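Side-chain contacts in ssDNA binding protein (PDB 4PSM), which binds single-stranded DNA, probably enclosing it in a system of tunnels that runs between the subunits of its assembly: residues E101-H104 / M105-M108; M54-K57 / K58-V62; L133-R136 / M137-Y141. One frame throughout, in Å; residues are numbered along the deposited sequence.

Interaction 1 of 3, residues E101-H104 / M105-M108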
loop_
_atom_site.group_PDB
_atom_site.type_symbol
_atom_site.label_atom_id
_atom_site.label_comp_id
_atom_site.label_asym_id
_atom_site.label_seq_id
_atom_site.Cartn_x
_atom_site.Cartn_y
_atom_site.Cartn_z
ATOM N N GLU A 101 9.791 -35.340 -1.119
ATOM C CA GLU A 101 10.571 -34.112 -1.039
ATOM C C GLU A 101 9.768 -32.940 -1.601
ATOM O O GLU A 101 9.738 -31.867 -1.013
ATOM C CB GLU A 101 11.894 -34.259 -1.793
ATOM C CG GLU A 101 12.812 -35.321 -1.195
ATOM C CD GLU A 101 14.122 -35.476 -1.946
ATOM O OE1 GLU A 101 14.190 -35.084 -3.134
ATOM O OE2 GLU A 101 15.082 -35.991 -1.333
ATOM N N VAL A 102 9.119 -33.149 -2.741
ATOM C CA VAL A 102 8.272 -32.124 -3.328
ATOM C C VAL A 102 7.179 -31.712 -2.356
ATOM O O VAL A 102 6.983 -30.527 -2.089
ATOM C CB VAL A 102 7.610 -32.604 -4.623
ATOM C CG1 VAL A 102 6.332 -31.815 -4.875
ATOM C CG2 VAL A 102 8.582 -32.473 -5.786
ATOM N N GLU A 103 6.478 -32.707 -1.827
ATOM C CA GLU A 103 5.403 -32.474 -0.877
ATOM C C GLU A 103 5.891 -31.614 0.287
ATOM O O GLU A 103 5.184 -30.727 0.763
ATOM C CB GLU A 103 4.888 -33.814 -0.354
ATOM C CG GLU A 103 3.444 -33.810 0.109
ATOM C CD GLU A 103 2.454 -33.874 -1.042
ATOM O OE1 GLU A 103 2.866 -33.688 -2.212
ATOM O OE2 GLU A 103 1.260 -34.122 -0.770
ATOM N N HIS A 104 7.108 -31.882 0.737
ATOM C CA HIS A 104 7.682 -31.176 1.875
ATOM C C HIS A 104 8.026 -29.733 1.523
ATOM O O HIS A 104 7.740 -28.817 2.293
ATOM C CB HIS A 104 8.928 -31.905 2.392
ATOM C CG HIS A 104 8.933 -32.121 3.874
ATOM N ND1 HIS A 104 9.641 -33.138 4.477
ATOM C CD2 HIS A 104 8.313 -31.449 4.874
ATOM C CE1 HIS A 104 9.457 -33.084 5.786
ATOM N NE2 HIS A 104 8.655 -32.069 6.051
HETATM N N MSE A 105 8.641 -29.532 0.362
HETATM C CA MSE A 105 8.987 -28.188 -0.076
HETATM C C MSE A 105 7.727 -27.336 -0.187
HETATM O O MSE A 105 7.758 -26.117 0.029
HETATM C CB MSE A 105 9.743 -28.201 -1.411
HETATM C CG MSE A 105 10.214 -26.810 -1.848
HETATM SE SE MSE A 105 11.937 -26.761 -2.776
HETATM C CE MSE A 105 12.413 -24.889 -2.439
ATOM N N GLU A 106 6.619 -27.991 -0.507
ATOM C CA GLU A 106 5.341 -27.312 -0.672
ATOM C C GLU A 106 4.723 -26.913 0.654
ATOM O O GLU A 106 4.076 -25.878 0.742
ATOM C CB GLU A 106 4.368 -28.197 -1.436
ATOM C CG GLU A 106 4.799 -28.489 -2.855
ATOM C CD GLU A 106 3.745 -29.257 -3.616
ATOM O OE1 GLU A 106 2.922 -29.936 -2.960
ATOM O OE2 GLU A 106 3.729 -29.166 -4.863
ATOM N N LYS A 107 4.906 -27.738 1.678
ATOM C CA LYS A 107 4.375 -27.398 2.987
ATOM C C LYS A 107 5.096 -26.150 3.515
ATOM O O LYS A 107 4.480 -25.258 4.109
ATOM C CB LYS A 107 4.504 -28.580 3.950
ATOM C CG LYS A 107 3.857 -28.354 5.312
ATOM C CD LYS A 107 4.181 -29.469 6.307
ATOM C CE LYS A 107 3.602 -30.808 5.872
ATOM N NZ LYS A 107 3.755 -31.839 6.937
HETATM N N MSE A 108 6.401 -26.080 3.264
HETATM C CA MSE A 108 7.196 -24.932 3.681
HETATM C C MSE A 108 6.814 -23.682 2.897
HETATM O O MSE A 108 6.730 -22.587 3.449
HETATM C CB MSE A 108 8.691 -25.214 3.513
HETATM C CG MSE A 108 9.248 -26.256 4.474
HETATM SE SE MSE A 108 11.195 -26.372 4.379
HETATM C CE MSE A 108 11.390 -26.670 2.464
#
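Glu-106 lays its side chain back along the helix toward Val-102, one turn earlier. With CG anti to the carbonyl carbon, chi1 (-64°) sets Glu-106 CG 3.1 Å from Val-102 O, and the extended chain beyond it takes the carboxylate on to the valine side chain. There Glu-106 OE2 comes within 3.7 Å of Val-102 CG1, the methyl that lies beside the valine's carbonyl carbon. The same oxygen makes a salt bridge with Arg-21 of this chain. A second carboxylate lies close by: it belongs to Glu-103, whose chain turns sharply at chi2 (78°) and crosses Glu-106 at a slant; the OE1 atoms of Glu-103 and Glu-106 are 3.8 Å apart, with their planes turned by only 27°. Two like charges so near would tend to raise the proton affinity of both, an effect that Arg-21 probably offsets. In the backbone, Glu-106 N donates to Val-102 O at 3.0 Å, and Met-105 N to Glu-101 O at 2.9 Å. The carboxylate of Glu-101 pairs with Arg-63 of the second subunit. The i to i+4 bonding is that of a regular alpha helix, and the packing of Val-102 on its own copy in the second subunit is consistent with the coiled coil predicted for this helix.

Interaction 2 of 3, residues M54-K57 / K58-V62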
loop_
_atom_site.group_PDB
_atom_site.type_symbol
_atom_site.label_atom_id
_atom_site.label_comp_id
_atom_site.label_asym_id
_atom_site.label_seq_id
_atom_site.Cartn_x
_atom_site.Cartn_y
_atom_site.Cartn_z
HETATM N N MSE A 54 -7.795 -49.687 -4.763
HETATM C CA MSE A 54 -6.573 -50.121 -5.428
HETATM C C MSE A 54 -5.450 -50.455 -4.455
HETATM O O MSE A 54 -4.356 -50.824 -4.873
HETATM C CB MSE A 54 -6.095 -49.048 -6.400
HETATM C CG MSE A 54 -6.829 -49.032 -7.715
HETATM SE SE MSE A 54 -6.515 -47.358 -8.653
HETATM C CE MSE A 54 -7.201 -47.850 -10.415
ATOM N N GLY A 55 -5.718 -50.329 -3.162
ATOM C CA GLY A 55 -4.704 -50.595 -2.157
ATOM C C GLY A 55 -3.551 -49.604 -2.209
ATOM O O GLY A 55 -2.415 -49.928 -1.851
ATOM N N VAL A 56 -3.835 -48.384 -2.655
ATOM C CA VAL A 56 -2.805 -47.351 -2.717
ATOM C C VAL A 56 -2.544 -46.745 -1.346
ATOM O O VAL A 56 -3.469 -46.341 -0.646
ATOM C CB VAL A 56 -3.166 -46.244 -3.710
ATOM C CG1 VAL A 56 -2.073 -45.201 -3.738
ATOM C CG2 VAL A 56 -3.367 -46.827 -5.095
ATOM N N LYS A 57 -1.277 -46.727 -0.950
ATOM C CA LYS A 57 -0.860 -46.083 0.290
ATOM C C LYS A 57 -0.540 -44.615 0.012
ATOM O O LYS A 57 -0.420 -44.207 -1.143
ATOM C CB LYS A 57 0.376 -46.785 0.847
ATOM C CG LYS A 57 0.186 -48.273 1.100
ATOM C CD LYS A 57 -0.267 -48.538 2.527
ATOM C CE LYS A 57 0.799 -48.113 3.526
ATOM N NZ LYS A 57 0.353 -48.284 4.936
ATOM N N LYS A 58 -0.385 -43.811 1.056
ATOM C CA LYS A 58 -0.103 -42.396 0.820
ATOM C C LYS A 58 1.362 -42.155 0.444
ATOM O O LYS A 58 1.712 -41.077 -0.033
ATOM C CB LYS A 58 -0.546 -41.517 2.000
ATOM C CG LYS A 58 0.006 -41.921 3.347
ATOM C CD LYS A 58 -0.191 -40.801 4.361
ATOM C CE LYS A 58 0.111 -41.256 5.786
ATOM N NZ LYS A 58 1.471 -41.845 5.930
ATOM N N GLU A 59 2.202 -43.172 0.651
ATOM C CA GLU A 59 3.617 -43.133 0.261
ATOM C C GLU A 59 3.784 -43.428 -1.225
ATOM O O GLU A 59 4.785 -43.067 -1.835
ATOM C CB GLU A 59 4.446 -44.153 1.060
ATOM C CG GLU A 59 4.553 -43.864 2.550
ATOM C CD GLU A 59 3.234 -44.036 3.280
ATOM O OE1 GLU A 59 2.653 -45.143 3.219
ATOM O OE2 GLU A 59 2.775 -43.061 3.911
ATOM N N ASP A 60 2.801 -44.103 -1.800
ATOM C CA ASP A 60 2.831 -44.403 -3.218
ATOM C C ASP A 60 2.726 -43.128 -4.037
ATOM O O ASP A 60 2.308 -42.081 -3.543
ATOM C CB ASP A 60 1.702 -45.367 -3.599
ATOM C CG ASP A 60 1.824 -46.716 -2.903
ATOM O OD1 ASP A 60 2.964 -47.192 -2.693
ATOM O OD2 ASP A 60 0.776 -47.299 -2.561
ATOM N N VAL A 61 3.110 -43.230 -5.298
ATOM C CA VAL A 61 3.015 -42.118 -6.215
ATOM C C VAL A 61 1.998 -42.447 -7.294
ATOM O O VAL A 61 1.956 -43.557 -7.809
ATOM C CB VAL A 61 4.381 -41.792 -6.839
ATOM C CG1 VAL A 61 4.223 -40.840 -8.009
ATOM C CG2 VAL A 61 5.313 -41.216 -5.775
ATOM N N VAL A 62 1.168 -41.469 -7.620
ATOM C CA VAL A 62 0.150 -41.649 -8.634
ATOM C C VAL A 62 0.301 -40.598 -9.727
ATOM O O VAL A 62 0.960 -39.576 -9.540
ATOM C CB VAL A 62 -1.263 -41.541 -8.019
ATOM C CG1 VAL A 62 -1.405 -42.500 -6.851
ATOM C CG2 VAL A 62 -1.539 -40.107 -7.564
#
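Asp-60 overlaps the backbone of Lys-57, its carboxylate reaching back across the turn to the lysine amide. Lys-57 N donates to Asp-60 OD2 at 2.7 Å, nearly straight (158°) but from above the carboxylate plane, while Asp-60 N returns a longer bond of 3.3 Å to Lys-57 O. This second bond, met from well above the carbonyl plane, closes a beta turn close to type I over residues 57-60. The aspartate's CG, turned anti to its own carbonyl carbon (chi1 -62°), brings OD2 within 3.7 Å of Val-56 CG1, where a methyl flanks the buried acid. Lys-88 forms a salt bridge with OD2, and the backbone N of Lys-89 donates to OD1. With an alanine here, the Lys-57 amide and the Lys-88 ammonium would probably lose their shared acceptor and the turn its side-chain tie. On the outer side, Lys-58 NZ makes a salt bridge with Glu-59 OE2 at 2.7 Å and another with a bound sulfate. The aliphatic Lys-57 CE meets the other oxygen, Glu-59 OE1, at 3.5 Å. Just before the turn, Gly-55 takes positive phi in a Schellman motif closing helix 33-53; the whole is a helix-to-strand connection, in which the beta turn leads into strand 61-71, the middle strand of the antiparallel sheet.

Interaction 3 of 3, residues L133-R136 / M137-Y141; sequences LVER and MKQEY
The last turns of the long helix 93-141, predicted to form a coiled coil, supply this contact, buried where several subunits meet. Glu-135 and Lys-138 form an i to i+3 salt bridge on one flank: Lys-138 NZ reaches Glu-135 OE1 at 3.1 Å on the syn side, 16° out of the carboxylate plane. A bend at chi2 of the glutamate (68°) and another at chi3 of the lysine bring the two ends together, with Lys-138 CD also 3.3 Å from Glu-135 OE1. Both groups have further partners: Glu-135 OE2 accepts from Arg-147 N, and Lys-138 NZ pairs with Glu-117 of the fourth subunit and donates to Lys-145 O. Gln-139 runs back along the helix, its CG 3.1 Å from Glu-135 O and its OE1 3.5 Å from Arg-136 CA. Its amide plane stands 76° from the Glu-135 carboxylate. Glu-140 extends beside Arg-136, pointing the same way, yet the nearest approach of Glu-140 OE2 is to Arg-136 CG, at 4.1 Å, and the charged ends do not meet. Arg-28 of the fourth subunit binds the polar ends of both Gln-139 and Glu-140. The Arg-136 guanidinium has Leu-133 CA 3.7 Å above one face, toward its rim. One lysine nitrogen, Lys-138 NZ, thus serves two carboxylates and a backbone carbonyl, which is likely to keep it protonated despite burial and to tie this part of the helix to the fourth subunit and to the chain's own tail.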
loop_
_atom_site.group_PDB
_atom_site.type_symbol
_atom_site.label_atom_id
_atom_site.label_comp_id
_atom_site.label_asym_id
_atom_site.label_seq_id
_atom_site.Cartn_x
_atom_site.Cartn_y
_atom_site.Cartn_z
ATOM N N LEU A 133 -10.329 8.065 4.792
ATOM C CA LEU A 133 -9.808 9.303 5.333
ATOM C C LEU A 133 -9.727 10.380 4.263
ATOM O O LEU A 133 -10.157 11.520 4.469
ATOM C CB LEU A 133 -8.432 9.065 5.938
ATOM C CG LEU A 133 -7.752 10.244 6.626
ATOM C CD1 LEU A 133 -8.761 11.057 7.425
ATOM C CD2 LEU A 133 -6.617 9.762 7.524
ATOM N N VAL A 134 -9.173 10.016 3.117
ATOM C CA VAL A 134 -9.066 10.951 2.010
ATOM C C VAL A 134 -10.431 11.527 1.633
ATOM O O VAL A 134 -10.579 12.742 1.500
ATOM C CB VAL A 134 -8.407 10.291 0.793
ATOM C CG1 VAL A 134 -8.565 11.167 -0.450
ATOM C CG2 VAL A 134 -6.941 10.028 1.092
ATOM N N GLU A 135 -11.426 10.658 1.478
ATOM C CA GLU A 135 -12.756 11.105 1.106
ATOM C C GLU A 135 -13.316 12.029 2.177
ATOM O O GLU A 135 -13.992 13.008 1.874
ATOM C CB GLU A 135 -13.700 9.927 0.881
ATOM C CG GLU A 135 -15.091 10.361 0.423
ATOM C CD GLU A 135 -15.102 10.960 -0.981
ATOM O OE1 GLU A 135 -14.035 10.980 -1.636
ATOM O OE2 GLU A 135 -16.183 11.414 -1.430
ATOM N N ARG A 136 -13.020 11.708 3.429
ATOM C CA ARG A 136 -13.486 12.493 4.566
ATOM C C ARG A 136 -12.895 13.910 4.525
ATOM O O ARG A 136 -13.567 14.890 4.844
ATOM C CB ARG A 136 -13.104 11.784 5.870
ATOM C CG ARG A 136 -14.075 11.982 7.017
ATOM C CD ARG A 136 -14.311 10.676 7.771
ATOM N NE ARG A 136 -13.096 10.089 8.249
ATOM C CZ ARG A 136 -12.590 8.867 8.108
ATOM N NH1 ARG A 136 -13.153 7.854 7.448
ATOM N NH2 ARG A 136 -11.427 8.696 8.700
HETATM N N MSE A 137 -11.632 14.010 4.126
HETATM C CA MSE A 137 -10.986 15.300 3.976
HETATM C C MSE A 137 -11.604 16.102 2.842
HETATM O O MSE A 137 -11.715 17.324 2.926
HETATM C CB MSE A 137 -9.505 15.126 3.700
HETATM C CG MSE A 137 -8.672 14.743 4.902
HETATM SE SE MSE A 137 -6.856 14.214 4.399
HETATM C CE MSE A 137 -6.399 15.677 3.203
ATOM N N LYS A 138 -11.988 15.419 1.775
ATOM C CA LYS A 138 -12.693 16.069 0.693
ATOM C C LYS A 138 -13.971 16.686 1.256
ATOM O O LYS A 138 -14.291 17.840 0.976
ATOM C CB LYS A 138 -13.017 15.076 -0.426
ATOM C CG LYS A 138 -11.816 14.704 -1.287
ATOM C CD LYS A 138 -12.151 13.608 -2.284
ATOM C CE LYS A 138 -13.184 14.057 -3.315
ATOM N NZ LYS A 138 -13.717 12.887 -4.087
ATOM N N GLN A 139 -14.672 15.914 2.080
ATOM C CA GLN A 139 -15.948 16.324 2.646
ATOM C C GLN A 139 -15.811 17.508 3.587
ATOM O O GLN A 139 -16.658 18.406 3.608
ATOM C CB GLN A 139 -16.570 15.161 3.416
ATOM C CG GLN A 139 -16.901 13.958 2.563
ATOM C CD GLN A 139 -17.276 12.763 3.405
ATOM O OE1 GLN A 139 -17.027 12.739 4.618
ATOM N NE2 GLN A 139 -17.872 11.757 2.767
ATOM N N GLU A 140 -14.740 17.505 4.367
ATOM C CA GLU A 140 -14.632 18.419 5.495
ATOM C C GLU A 140 -13.775 19.654 5.227
ATOM O O GLU A 140 -13.923 20.678 5.899
ATOM C CB GLU A 140 -14.126 17.670 6.731
ATOM C CG GLU A 140 -15.074 16.563 7.201
ATOM C CD GLU A 140 -14.706 16.016 8.568
ATOM O OE1 GLU A 140 -13.648 16.414 9.104
ATOM O OE2 GLU A 140 -15.474 15.189 9.107
ATOM N N TYR A 141 -12.900 19.572 4.234
ATOM C CA TYR A 141 -11.907 20.620 4.033
ATOM C C TYR A 141 -11.835 21.124 2.600
ATOM O O TYR A 141 -10.931 21.886 2.263
ATOM C CB TYR A 141 -10.513 20.137 4.465
ATOM C CG TYR A 141 -10.427 19.661 5.898
ATOM C CD1 TYR A 141 -10.582 20.544 6.959
ATOM C CD2 TYR A 141 -10.188 18.333 6.188
ATOM C CE1 TYR A 141 -10.505 20.106 8.270
ATOM C CE2 TYR A 141 -10.104 17.888 7.488
ATOM C CZ TYR A 141 -10.262 18.768 8.523
ATOM O OH TYR A 141 -10.176 18.291 9.809
#

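How the interactions relate
Interactions 1 and 3 lie on the same helix, 93-141, with centres about 48 Å apart, and they show one helix serving different surroundings: near its start the contact is at the surface, near its end it is buried among other copies of the protein. Both meet the third subunit. Interaction 2 precedes them in the chain, in the connection between helix 33-53 and the sheet; its nearest atoms come within about 7 Å of interaction 1 without touching, whereas its centre is about 61 Å from that of interaction 3, across the centre of the chain. A bound sulfate, probably from the crystallisation liquor, adjoins interaction 2.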